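Local coordinates for glutaconate coenzyme a-transferase (Acidaminococcus fermentans, PDB 1POI), which transfers the coenzyme A moiety from acetyl-CoA to (R)-2-hydroxyglutarate and related acids such as glutaconate, a step of glutamate degradation, at residues 17-22 with 170-175. Residues are numbered along the deposited sequence; the frame is centred on the assembly and turned at random.
Sequences GDHIAL and PQVDVA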
ATOM      1  N   GLY A  17     -27.599 -32.743  12.305  1.00 13.35           N
ATOM      2  CA  GLY A  17     -26.701 -33.872  12.497  1.00 12.73           C
ATOM      3  C   GLY A  17     -25.236 -33.433  12.428  1.00 11.21           C
ATOM      4  O   GLY A  17     -24.417 -33.817  13.277  1.00  8.74           O
ATOM      5  N   ASP A  18     -24.922 -32.566  11.463  1.00  8.98           N
ATOM      6  CA  ASP A  18     -23.572 -32.052  11.255  1.00  7.12           C
ATOM      7  C   ASP A  18     -22.743 -31.621  12.448  1.00  9.49           C
ATOM      8  O   ASP A  18     -23.254 -31.078  13.435  1.00 12.11           O
ATOM      9  CB  ASP A  18     -23.623 -30.869  10.327  1.00  6.54           C
ATOM     10  CG  ASP A  18     -23.724 -31.267   8.927  1.00 13.83           C
ATOM     11  OD1 ASP A  18     -23.223 -32.349   8.594  1.00 23.49           O
ATOM     12  OD2 ASP A  18     -24.274 -30.491   8.134  1.00 22.74           O
ATOM     13  N   HIS A  19     -21.444 -31.860  12.327  1.00 11.07           N
ATOM     14  CA  HIS A  19     -20.449 -31.445  13.309  1.00 14.94           C
ATOM     15  C   HIS A  19     -19.954 -30.189  12.615  1.00 18.00           C
ATOM     16  O   HIS A  19     -19.307 -30.296  11.558  1.00 18.16           O
ATOM     17  CB  HIS A  19     -19.283 -32.434  13.365  1.00 14.21           C
ATOM     18  CG  HIS A  19     -18.180 -32.025  14.296  1.00 14.73           C
ATOM     19  ND1 HIS A  19     -17.369 -30.934  14.064  1.00 15.53           N
ATOM     20  CD2 HIS A  19     -17.750 -32.572  15.463  1.00 13.98           C
ATOM     21  CE1 HIS A  19     -16.489 -30.828  15.050  1.00 16.06           C
ATOM     22  NE2 HIS A  19     -16.699 -31.810  15.910  1.00  7.25           N
ATOM     23  N   ILE A  20     -20.314 -29.019  13.147  1.00 19.13           N
ATOM     24  CA  ILE A  20     -19.914 -27.740  12.545  1.00 18.25           C
ATOM     25  C   ILE A  20     -18.815 -27.058  13.340  1.00 17.37           C
ATOM     26  O   ILE A  20     -18.485 -27.460  14.466  1.00 16.26           O
ATOM     27  CB  ILE A  20     -21.083 -26.711  12.510  1.00 19.07           C
ATOM     28  CG1 ILE A  20     -21.624 -26.484  13.919  1.00 18.11           C
ATOM     29  CG2 ILE A  20     -22.161 -27.135  11.548  1.00 17.29           C
ATOM     30  CD1 ILE A  20     -22.593 -25.354  13.987  1.00 22.11           C
ATOM     31  N   ALA A  21     -18.240 -26.034  12.720  1.00 16.84           N
ATOM     32  CA  ALA A  21     -17.214 -25.205  13.340  1.00 15.53           C
ATOM     33  C   ALA A  21     -17.443 -23.759  12.841  1.00 15.92           C
ATOM     34  O   ALA A  21     -17.618 -23.498  11.633  1.00 10.43           O
ATOM     35  CB  ALA A  21     -15.821 -25.707  12.999  1.00 13.35           C
ATOM     36  N   LEU A  22     -17.551 -22.842  13.797  1.00 17.43           N
ATOM     37  CA  LEU A  22     -17.785 -21.437  13.483  1.00 18.74           C
ATOM     38  C   LEU A  22     -16.508 -20.644  13.718  1.00 18.29           C
ATOM     39  O   LEU A  22     -15.828 -20.832  14.733  1.00 15.65           O
ATOM     40  CB  LEU A  22     -18.935 -20.888  14.344  1.00 18.04           C
ATOM     41  CG  LEU A  22     -20.310 -21.548  14.122  1.00 19.34           C
ATOM     42  CD1 LEU A  22     -21.223 -21.263  15.279  1.00 20.18           C
ATOM     43  CD2 LEU A  22     -20.956 -21.099  12.819  1.00 13.79           C
ATOM     44  N   PRO A 170     -10.922 -33.945  15.886  1.00 17.99           N
ATOM     45  CA  PRO A 170     -12.299 -33.818  15.414  1.00 19.59           C
ATOM     46  C   PRO A 170     -12.482 -33.846  13.894  1.00 22.67           C
ATOM     47  O   PRO A 170     -11.607 -33.418  13.155  1.00 26.98           O
ATOM     48  CB  PRO A 170     -12.721 -32.480  16.008  1.00 19.67           C
ATOM     49  CG  PRO A 170     -11.479 -31.669  15.863  1.00 18.91           C
ATOM     50  CD  PRO A 170     -10.392 -32.637  16.313  1.00 21.95           C
ATOM     51  N   GLN A 171     -13.629 -34.353  13.438  1.00 24.76           N
ATOM     52  CA  GLN A 171     -13.964 -34.435  12.015  1.00 25.54           C
ATOM     53  C   GLN A 171     -15.084 -33.444  11.744  1.00 24.56           C
ATOM     54  O   GLN A 171     -16.248 -33.684  12.044  1.00 26.20           O
ATOM     55  CB  GLN A 171     -14.403 -35.847  11.664  1.00 30.58           C
ATOM     56  CG  GLN A 171     -13.326 -36.868  11.957  1.00 42.39           C
ATOM     57  CD  GLN A 171     -13.651 -38.228  11.395  1.00 49.10           C
ATOM     58  OE1 GLN A 171     -13.638 -38.432  10.172  1.00 52.59           O
ATOM     59  NE2 GLN A 171     -13.950 -39.175  12.280  1.00 51.23           N
ATOM     60  N   VAL A 172     -14.716 -32.327  11.154  1.00 21.20           N
ATOM     61  CA  VAL A 172     -15.640 -31.256  10.910  1.00 17.74           C
ATOM     62  C   VAL A 172     -16.329 -31.346   9.553  1.00 19.10           C
ATOM     63  O   VAL A 172     -15.680 -31.284   8.508  1.00 21.47           O
ATOM     64  CB  VAL A 172     -14.888 -29.901  11.088  1.00 16.87           C
ATOM     65  CG1 VAL A 172     -15.850 -28.727  10.967  1.00 15.71           C
ATOM     66  CG2 VAL A 172     -14.158 -29.885  12.448  1.00  7.67           C
ATOM     67  N   ASP A 173     -17.656 -31.427   9.571  1.00 16.42           N
ATOM     68  CA  ASP A 173     -18.419 -31.530   8.346  1.00 13.50           C
ATOM     69  C   ASP A 173     -18.468 -30.214   7.616  1.00 13.85           C
ATOM     70  O   ASP A 173     -18.164 -30.167   6.427  1.00 12.99           O
ATOM     71  CB  ASP A 173     -19.834 -32.027   8.632  1.00 13.79           C
ATOM     72  CG  ASP A 173     -19.853 -33.418   9.211  1.00 13.48           C
ATOM     73  OD1 ASP A 173     -19.119 -34.288   8.683  1.00 19.40           O
ATOM     74  OD2 ASP A 173     -20.595 -33.651  10.188  1.00  8.08           O
ATOM     75  N   VAL A 174     -18.915 -29.162   8.309  1.00 16.19           N
ATOM     76  CA  VAL A 174     -18.999 -27.808   7.727  1.00 15.53           C
ATOM     77  C   VAL A 174     -18.232 -26.783   8.581  1.00 14.53           C
ATOM     78  O   VAL A 174     -18.235 -26.830   9.831  1.00 12.34           O
ATOM     79  CB  VAL A 174     -20.442 -27.271   7.634  1.00 14.75           C
ATOM     80  CG1 VAL A 174     -20.558 -26.265   6.508  1.00 14.49           C
ATOM     81  CG2 VAL A 174     -21.424 -28.377   7.454  1.00 21.83           C
ATOM     82  N   ALA A 175     -17.584 -25.857   7.892  1.00 13.60           N
ATOM     83  CA  ALA A 175     -16.853 -24.785   8.542  1.00 14.24           C
ATOM     84  C   ALA A 175     -17.458 -23.499   7.998  1.00 15.43           C
ATOM     85  O   ALA A 175     -17.670 -23.376   6.768  1.00 17.11           O
ATOM     86  CB  ALA A 175     -15.417 -24.856   8.194  1.00 13.21           C
TER
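Two strands that are neighbours in a sheet but far apart in sequence join here in parallel, and a side chain opens the pairing before the backbone takes it over. Ile20 is in register with Val174, and Ala21 with Ala175. Among the hydrogen bonds, Asp173 supplies the first: its OD2 takes the N-H of His19 at 2.9 Å, almost straight (167°) and on the anti lone pair. The carbonyl O of His19 receives Asp173 N at 2.8 Å in the carbonyl plane, so His19 and Asp173 grip each other twice; a weak, longer bond from Val174 N reaches the same oxygen. Ala21 N then binds Val174 O at 3.0 Å, nearly along the C=O axis.

Charge makes the entrance less simple. Asp18 OD1 lies 3.3 Å from Asp173 OD2, two acceptors without a bond, the carboxylate planes 50° apart. Lys145 forms a salt bridge with Asp173 OD2, which probably offsets the repulsion, while Asp18 OD2 accepts the N-H of His15.

In the packing, the His19 ring, its CG anti to the backbone N (chi1 176°), extends over the 170-172 segment. Gln171 O sits 3.3 Å above one ring face, toward the rim; Val172 CG2 meets CE1 at 3.6 Å, and Pro170 CB approaches NE2 obliquely. The other methyl of Val172, CG1, rests on Ala21 CB at 3.6 Å. An alanine here in place of His19 would remove the ring from Gln171 O and the Val172 methyl, and would probably leave the approach to strand 174-179 less firmly packed.

Strand 19-22 also bonds through Ile20 to Thr47 of strand 46-49, and this contact thus joins the two halves of the 4-3-2-1-5-6-7 parallel sheet, the open alpha/beta core of the CoA-transferase fold.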